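Local coordinates for pfam DUF1093 family protein (Bacillus subtilis, PDB 3NPP), which is of unknown function and belongs to the DUF1093 family, this chain being the part that follows a probable N-terminal signal sequence, at residues E76-D80 with S81-K85. Sequence-based numbering, arbitrary orientation.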
loop_
_atom_site.group_PDB
_atom_site.type_symbol
_atom_site.label_atom_id
_atom_site.label_comp_id
_atom_site.label_asym_id
_atom_site.label_seq_id
_atom_site.Cartn_x
_atom_site.Cartn_y
_atom_site.Cartn_z
ATOM N N GLU A 76 -27.090 -5.753 -6.337
ATOM C CA GLU A 76 -27.813 -6.141 -5.122
ATOM C C GLU A 76 -26.943 -6.584 -3.937
ATOM O O GLU A 76 -27.446 -6.637 -2.820
ATOM C CB GLU A 76 -28.878 -7.210 -5.430
ATOM C CG GLU A 76 -28.375 -8.609 -5.878
ATOM C CD GLU A 76 -28.082 -8.722 -7.369
ATOM O OE1 GLU A 76 -28.112 -7.675 -8.098
ATOM O OE2 GLU A 76 -27.801 -9.854 -7.799
ATOM N N ASP A 77 -25.647 -6.857 -4.171
ATOM C CA ASP A 77 -24.728 -7.249 -3.126
ATOM C C ASP A 77 -23.787 -6.141 -2.691
ATOM O O ASP A 77 -23.001 -6.366 -1.805
ATOM C CB ASP A 77 -23.878 -8.441 -3.582
ATOM C CG ASP A 77 -24.713 -9.553 -4.125
ATOM O OD1 ASP A 77 -25.731 -9.904 -3.466
ATOM O OD2 ASP A 77 -24.394 -10.035 -5.238
HETATM N N MSE A 78 -23.879 -4.951 -3.290
HETATM C CA MSE A 78 -23.060 -3.827 -2.875
HETATM C C MSE A 78 -23.624 -3.281 -1.567
HETATM O O MSE A 78 -24.843 -3.492 -1.263
HETATM C CB MSE A 78 -23.067 -2.741 -3.939
HETATM C CG MSE A 78 -22.491 -3.205 -5.272
HETATM SE SE MSE A 78 -22.250 -1.803 -6.552
HETATM C CE MSE A 78 -23.992 -0.900 -6.492
ATOM N N PRO A 79 -22.820 -2.502 -0.828
ATOM C CA PRO A 79 -23.368 -1.828 0.362
ATOM C C PRO A 79 -24.647 -0.996 0.085
ATOM O O PRO A 79 -24.772 -0.398 -0.995
ATOM C CB PRO A 79 -22.246 -0.907 0.773
ATOM C CG PRO A 79 -21.010 -1.623 0.335
ATOM C CD PRO A 79 -21.365 -2.277 -0.955
ATOM N N ASP A 80 -25.559 -0.961 1.052
ATOM C CA ASP A 80 -26.887 -0.338 0.851
ATOM C C ASP A 80 -26.804 1.111 0.421
ATOM O O ASP A 80 -27.464 1.498 -0.553
ATOM C CB ASP A 80 -27.764 -0.424 2.130
ATOM C CG ASP A 80 -28.540 -1.744 2.249
ATOM O OD1 ASP A 80 -28.174 -2.739 1.567
ATOM O OD2 ASP A 80 -29.541 -1.775 3.049
ATOM N N SER A 81 -25.973 1.902 1.107
ATOM C CA SER A 81 -25.794 3.324 0.734
ATOM C C SER A 81 -25.082 3.514 -0.595
ATOM O O SER A 81 -25.339 4.503 -1.277
ATOM C CB SER A 81 -25.098 4.143 1.819
ATOM O OG SER A 81 -25.814 4.121 3.054
ATOM N N VAL A 82 -24.250 2.564 -0.986
ATOM C CA VAL A 82 -23.637 2.569 -2.314
ATOM C C VAL A 82 -24.681 2.279 -3.393
ATOM O O VAL A 82 -24.721 2.984 -4.408
ATOM C CB VAL A 82 -22.475 1.568 -2.409
ATOM C CG1 VAL A 82 -21.959 1.471 -3.835
ATOM C CG2 VAL A 82 -21.372 1.975 -1.441
ATOM N N GLN A 83 -25.542 1.280 -3.163
ATOM C CA GLN A 83 -26.684 1.023 -4.074
ATOM C C GLN A 83 -27.569 2.291 -4.321
ATOM O O GLN A 83 -27.911 2.593 -5.473
ATOM C CB GLN A 83 -27.577 -0.104 -3.548
ATOM C CG GLN A 83 -26.953 -1.504 -3.512
ATOM C CD GLN A 83 -27.956 -2.573 -3.072
ATOM O OE1 GLN A 83 -29.144 -2.451 -3.337
ATOM N NE2 GLN A 83 -27.480 -3.617 -2.400
ATOM N N SER A 84 -27.892 3.021 -3.241
ATOM C CA SER A 84 -28.659 4.292 -3.329
ATOM C C SER A 84 -27.994 5.363 -4.167
ATOM O O SER A 84 -28.683 6.100 -4.872
ATOM C CB SER A 84 -28.918 4.883 -1.942
ATOM O OG SER A 84 -29.765 4.035 -1.199
ATOM N N LYS A 85 -26.674 5.462 -4.062
ATOM C CA LYS A 85 -25.892 6.466 -4.804
ATOM C C LYS A 85 -25.572 6.076 -6.247
ATOM O O LYS A 85 -25.467 6.940 -7.092
ATOM C CB LYS A 85 -24.604 6.824 -4.039
ATOM C CG LYS A 85 -24.829 7.917 -2.949
ATOM C CD LYS A 85 -23.969 7.684 -1.708
ATOM C CE LYS A 85 -24.277 8.689 -0.577
ATOM N NZ LYS A 85 -23.375 8.427 0.612
HETATM O O HOH W 1 -30.294 0.911 -0.642
#
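Gln83 reaches back from the first turn of the C-terminal helix to the loop before it. Gln83 NE2 donates to Met78 O at 2.9 Å. The N-H points well at the oxygen (160°), which lies close to the plane of the Gln83 amide. Glu76 O is also near, 3.0 Å from Gln83 NE2. CG sits beside the backbone N and the chain runs extended beyond it (chi2 -176°), which brings NE2 back to Met78 O. With an alanine at Gln83, Met78 O is likely to lose its side-chain donor, and with it the side-chain tie between helix 80-86 and the loop at Met78.

Backbone bonds begin the helix. Gln83 N donates to Pro79 O at 2.8 Å, and Ser84 N to Asp80 O at 3.1 Å. Water 1 donates to Asp80 O as well and is also hydrogen-bonded to Ser84 OG. Pro79 is the N-cap residue of helix 80-86, which follows strand 66-73 and packs on the sheets of this mostly beta chain.

Apolar contacts lie on the sheet-facing side. Pro79 and Val82 run side by side, with Pro79 CB 3.7 Å from Val82 CG2. The other branch, Val82 CG1, meets the selenomethionine Met78 at CE, 4.1 Å away; the two side chains cross at about a right angle. Met78, Pro79 and Val82 all touch Tyr13 of strand 9-15, and Val82 also reaches Tyr35 of strand 27-35.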